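Local coordinates for uncharacterized protein (Bacteroides caccae, PDB 3NO2) that is of unknown function but folds as a six-bladed beta-propeller related to Mal s 1 allergenic protein-like domains, at residues A[168-181]-A[214-226]. Sequence-based numbering, arbitrary orientation.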
loop_
_atom_site.group_PDB
_atom_site.type_symbol
_atom_site.label_atom_id
_atom_site.label_comp_id
_atom_site.label_asym_id
_atom_site.label_seq_id
_atom_site.Cartn_x
_atom_site.Cartn_y
_atom_site.Cartn_z
ATOM N N PHE A 168 1.594 4.324 6.651
ATOM C CA PHE A 168 1.009 3.186 5.949
ATOM C C PHE A 168 1.855 2.619 4.811
ATOM O O PHE A 168 1.805 1.404 4.559
ATOM C CB PHE A 168 -0.388 3.606 5.444
ATOM C CG PHE A 168 -1.096 2.548 4.636
ATOM C CD1 PHE A 168 -1.900 1.604 5.252
ATOM C CD2 PHE A 168 -0.958 2.468 3.268
ATOM C CE1 PHE A 168 -2.543 0.597 4.529
ATOM C CE2 PHE A 168 -1.584 1.463 2.564
ATOM C CZ PHE A 168 -2.345 0.524 3.198
ATOM N N SER A 169 2.604 3.460 4.098
ATOM C CA SER A 169 3.294 3.049 2.897
ATOM C C SER A 169 4.286 4.111 2.492
ATOM O O SER A 169 4.232 5.255 3.042
ATOM C CB SER A 169 2.278 2.814 1.787
ATOM O OG SER A 169 2.923 2.354 0.594
ATOM N N SER A 170 5.160 3.789 1.555
ATOM C CA SER A 170 6.024 4.772 0.911
ATOM C C SER A 170 6.002 4.505 -0.592
ATOM O O SER A 170 5.778 3.381 -1.027
ATOM C CB SER A 170 7.445 4.679 1.459
ATOM O OG SER A 170 8.093 3.489 1.143
ATOM N N ALA A 171 6.294 5.538 -1.351
ATOM C CA ALA A 171 6.410 5.410 -2.810
ATOM C C ALA A 171 7.446 6.415 -3.302
ATOM O O ALA A 171 7.597 7.498 -2.761
ATOM C CB ALA A 171 5.071 5.688 -3.530
ATOM N N PHE A 172 8.196 6.032 -4.321
ATOM C CA PHE A 172 9.297 6.854 -4.801
ATOM C C PHE A 172 8.876 7.794 -5.922
ATOM O O PHE A 172 8.014 7.485 -6.757
ATOM C CB PHE A 172 10.404 5.928 -5.278
ATOM C CG PHE A 172 10.948 5.093 -4.184
ATOM C CD1 PHE A 172 11.685 5.661 -3.147
ATOM C CD2 PHE A 172 10.681 3.721 -4.144
ATOM C CE1 PHE A 172 12.159 4.863 -2.108
ATOM C CE2 PHE A 172 11.148 2.947 -3.102
ATOM C CZ PHE A 172 11.869 3.504 -2.097
ATOM N N LEU A 173 9.503 8.960 -5.918
ATOM C CA LEU A 173 9.368 9.955 -6.971
ATOM C C LEU A 173 10.559 9.846 -7.924
ATOM O O LEU A 173 11.606 9.284 -7.570
ATOM C CB LEU A 173 9.306 11.353 -6.382
ATOM C CG LEU A 173 8.189 11.625 -5.370
ATOM C CD1 LEU A 173 8.303 13.057 -4.840
ATOM C CD2 LEU A 173 6.861 11.350 -6.107
ATOM N N ASP A 174 10.378 10.430 -9.106
ATOM C CA ASP A 174 11.419 10.435 -10.140
ATOM C C ASP A 174 12.734 10.970 -9.636
ATOM O O ASP A 174 13.779 10.461 -10.035
ATOM C CB ASP A 174 10.971 11.271 -11.350
ATOM C CG ASP A 174 10.005 10.528 -12.248
ATOM O OD1 ASP A 174 10.022 9.275 -12.253
ATOM O OD2 ASP A 174 9.234 11.208 -12.965
ATOM N N ASN A 175 12.704 11.984 -8.766
ATOM C CA ASN A 175 13.943 12.563 -8.228
ATOM C C ASN A 175 14.602 11.747 -7.139
ATOM O O ASN A 175 15.604 12.173 -6.587
ATOM C CB ASN A 175 13.736 14.021 -7.749
ATOM C CG ASN A 175 12.960 14.114 -6.427
ATOM O OD1 ASN A 175 12.400 13.121 -5.943
ATOM N ND2 ASN A 175 12.940 15.308 -5.833
ATOM N N GLY A 176 14.013 10.593 -6.789
ATOM C CA GLY A 176 14.569 9.707 -5.771
ATOM C C GLY A 176 14.068 9.963 -4.346
ATOM O O GLY A 176 14.377 9.180 -3.436
ATOM N N ASP A 177 13.305 11.037 -4.156
ATOM C CA ASP A 177 12.652 11.282 -2.864
ATOM C C ASP A 177 11.522 10.242 -2.716
ATOM O O ASP A 177 11.157 9.551 -3.676
ATOM C CB ASP A 177 12.048 12.685 -2.766
ATOM C CG ASP A 177 13.078 13.796 -2.592
ATOM O OD1 ASP A 177 14.285 13.501 -2.488
ATOM O OD2 ASP A 177 12.629 14.957 -2.539
ATOM N N CYS A 178 10.975 10.137 -1.505
ATOM C CA CYS A 178 9.813 9.294 -1.330
ATOM C C CYS A 178 8.692 10.067 -0.674
ATOM O O CYS A 178 8.884 11.073 0.002
ATOM C CB CYS A 178 10.115 7.991 -0.609
ATOM S SG CYS A 178 10.339 8.126 1.142
ATOM N N LEU A 179 7.504 9.579 -0.943
ATOM C CA LEU A 179 6.300 10.055 -0.292
ATOM C C LEU A 179 5.911 9.028 0.757
ATOM O O LEU A 179 5.963 7.820 0.467
ATOM C CB LEU A 179 5.143 10.199 -1.244
ATOM C CG LEU A 179 5.320 11.176 -2.403
ATOM C CD1 LEU A 179 4.042 11.229 -3.284
ATOM C CD2 LEU A 179 5.594 12.569 -1.872
ATOM N N VAL A 180 5.560 9.448 1.949
ATOM C CA VAL A 180 5.079 8.527 3.002
ATOM C C VAL A 180 3.651 8.915 3.373
ATOM O O VAL A 180 3.373 10.052 3.787
ATOM C CB VAL A 180 5.978 8.530 4.229
ATOM C CG1 VAL A 180 5.476 7.529 5.290
ATOM C CG2 VAL A 180 7.453 8.222 3.826
ATOM N N ALA A 181 2.735 7.954 3.187
ATOM C CA ALA A 181 1.349 8.079 3.549
ATOM C C ALA A 181 1.228 8.004 5.070
ATOM O O ALA A 181 1.718 7.037 5.669
ATOM C CB ALA A 181 0.535 6.951 2.937
ATOM N N PHE A 214 -8.171 8.421 6.124
ATOM C CA PHE A 214 -6.918 7.700 6.381
ATOM C C PHE A 214 -6.182 7.672 5.064
ATOM O O PHE A 214 -6.652 7.069 4.089
ATOM C CB PHE A 214 -7.251 6.283 6.873
ATOM C CG PHE A 214 -6.063 5.404 7.155
ATOM C CD1 PHE A 214 -5.362 4.829 6.116
ATOM C CD2 PHE A 214 -5.667 5.162 8.460
ATOM C CE1 PHE A 214 -4.266 4.033 6.379
ATOM C CE2 PHE A 214 -4.596 4.348 8.724
ATOM C CZ PHE A 214 -3.876 3.791 7.717
ATOM N N VAL A 215 -5.028 8.302 5.013
ATOM C CA VAL A 215 -4.222 8.386 3.783
ATOM C C VAL A 215 -3.463 7.060 3.679
ATOM O O VAL A 215 -2.507 6.803 4.431
ATOM C CB VAL A 215 -3.317 9.597 3.713
ATOM C CG1 VAL A 215 -2.450 9.564 2.445
ATOM C CG2 VAL A 215 -4.147 10.868 3.794
ATOM N N ALA A 216 -3.962 6.190 2.797
ATOM C CA ALA A 216 -3.449 4.823 2.556
ATOM C C ALA A 216 -2.497 4.899 1.339
ATOM O O ALA A 216 -1.725 5.856 1.186
ATOM C CB ALA A 216 -4.579 3.810 2.463
ATOM N N GLN A 217 -2.515 3.936 0.431
ATOM C CA GLN A 217 -1.465 3.902 -0.571
ATOM C C GLN A 217 -1.495 5.132 -1.471
ATOM O O GLN A 217 -2.568 5.584 -1.936
ATOM C CB GLN A 217 -1.556 2.639 -1.432
ATOM C CG GLN A 217 -0.317 2.389 -2.287
ATOM C CD GLN A 217 -0.327 1.047 -2.981
ATOM O OE1 GLN A 217 -1.195 0.207 -2.701
ATOM N NE2 GLN A 217 0.672 0.797 -3.834
ATOM N N LEU A 218 -0.290 5.596 -1.780
ATOM C CA LEU A 218 -0.013 6.653 -2.750
ATOM C C LEU A 218 0.669 6.024 -3.949
ATOM O O LEU A 218 1.620 5.240 -3.767
ATOM C CB LEU A 218 0.917 7.677 -2.102
ATOM C CG LEU A 218 0.453 8.277 -0.762
ATOM C CD1 LEU A 218 1.602 9.164 -0.198
ATOM C CD2 LEU A 218 -0.824 9.069 -0.922
ATOM N N PHE A 219 0.231 6.360 -5.167
ATOM C CA PHE A 219 0.778 5.783 -6.358
ATOM C C PHE A 219 1.145 6.900 -7.324
ATOM O O PHE A 219 0.301 7.437 -8.039
ATOM C CB PHE A 219 -0.172 4.762 -7.014
ATOM C CG PHE A 219 0.541 3.807 -7.919
ATOM C CD1 PHE A 219 0.918 4.189 -9.174
ATOM C CD2 PHE A 219 0.824 2.549 -7.471
ATOM C CE1 PHE A 219 1.619 3.263 -9.994
ATOM C CE2 PHE A 219 1.534 1.651 -8.283
ATOM C CZ PHE A 219 1.928 2.048 -9.496
ATOM N N PRO A 220 2.433 7.251 -7.344
ATOM C CA PRO A 220 2.893 8.312 -8.292
ATOM C C PRO A 220 2.748 7.913 -9.750
ATOM O O PRO A 220 2.947 6.753 -10.086
ATOM C CB PRO A 220 4.384 8.461 -7.936
ATOM C CG PRO A 220 4.472 8.045 -6.491
ATOM C CD PRO A 220 3.479 6.917 -6.340
ATOM N N LEU A 221 2.356 8.898 -10.553
ATOM C CA LEU A 221 2.088 8.733 -11.975
ATOM C C LEU A 221 3.125 9.504 -12.784
ATOM O O LEU A 221 3.671 10.501 -12.330
ATOM C CB LEU A 221 0.679 9.182 -12.315
ATOM C CG LEU A 221 -0.398 8.404 -11.575
ATOM C CD1 LEU A 221 -1.753 9.121 -11.678
ATOM C CD2 LEU A 221 -0.416 6.960 -12.084
ATOM N N GLN A 222 3.374 8.967 -13.988
ATOM C CA GLN A 222 4.421 9.485 -14.897
ATOM C C GLN A 222 4.138 10.927 -15.234
ATOM O O GLN A 222 5.069 11.716 -15.454
ATOM C CB GLN A 222 4.504 8.644 -16.187
ATOM C CG GLN A 222 5.189 7.283 -16.007
ATOM N N ASN A 223 2.862 11.286 -15.263
ATOM C CA ASN A 223 2.459 12.664 -15.542
ATOM C C ASN A 223 2.620 13.678 -14.382
ATOM O O ASN A 223 2.263 14.849 -14.538
ATOM C CB ASN A 223 1.031 12.693 -16.133
ATOM C CG ASN A 223 -0.007 12.056 -15.212
ATOM O OD1 ASN A 223 0.051 12.214 -14.005
ATOM N ND2 ASN A 223 -0.972 11.349 -15.796
ATOM N N GLY A 224 3.183 13.261 -13.245
ATOM C CA GLY A 224 3.450 14.177 -12.101
ATOM C C GLY A 224 2.278 14.103 -11.077
ATOM O O GLY A 224 2.267 14.715 -10.005
ATOM N N GLY A 225 1.293 13.360 -11.482
ATOM C CA GLY A 225 0.126 13.184 -10.672
ATOM C C GLY A 225 0.295 12.065 -9.654
ATOM O O GLY A 225 1.348 11.465 -9.511
ATOM N N LEU A 226 -0.796 11.768 -8.987
ATOM C CA LEU A 226 -0.750 10.822 -7.874
ATOM C C LEU A 226 -2.141 10.233 -7.612
ATOM O O LEU A 226 -3.105 10.991 -7.501
ATOM C CB LEU A 226 -0.304 11.606 -6.608
ATOM C CG LEU A 226 -0.034 10.846 -5.328
ATOM C CD1 LEU A 226 1.203 9.941 -5.519
ATOM C CD2 LEU A 226 0.203 11.779 -4.140
HETATM O O HOH W 1 2.373 4.602 -0.993
#
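A chi1 of 177° swings the F168 ring away from its own backbone nitrogen and over A216 of the neighbouring strand, while L218, whose CG stands anti to its own carbonyl carbon (chi1 -54°), turns CD1 toward L179 and A181. The methyl of A216 makes a CH-pi contact over one face of the F168 ring, CB 3.9 Å from the ring centroid; a side chain this small lets the ring come down on the backbone as well, and F168 CE2 lies 3.4 Å from Q217 N. F168 CD1 also comes to the edge of the F214 ring, 3.6 Å from F214 CE1, with the planes at right angles and the approach oblique to the F168 ring. These are two adjacent blades of a six-bladed beta-propeller: strand 214-220, innermost in its blade, runs nearly parallel to innermost strand 169-172 and antiparallel to 178-181, and the two sheets pack face to face, with side chains filling the interface. L218 fits between them because its branch point CG meets A181 CB at 3.9 Å while its methyl CD1 meets L179 CB at 3.8 Å. Farther out, L179 and L226 meet tip to tip through their CD1 methyls. P220 suits its place facing A171 because its ring carbon CD, bonded to the nitrogen where an N-H would be, offers an apolar surface that packs tightly on A171 CB (3.5 Å). Near the propeller axis, a water donates to S169 OG (2.8 Å) and accepts from L218 N, bridging the blades; S169 OG also bonds Q129, and the amide oxygen of Q217 is held by T270, I271 and Q129.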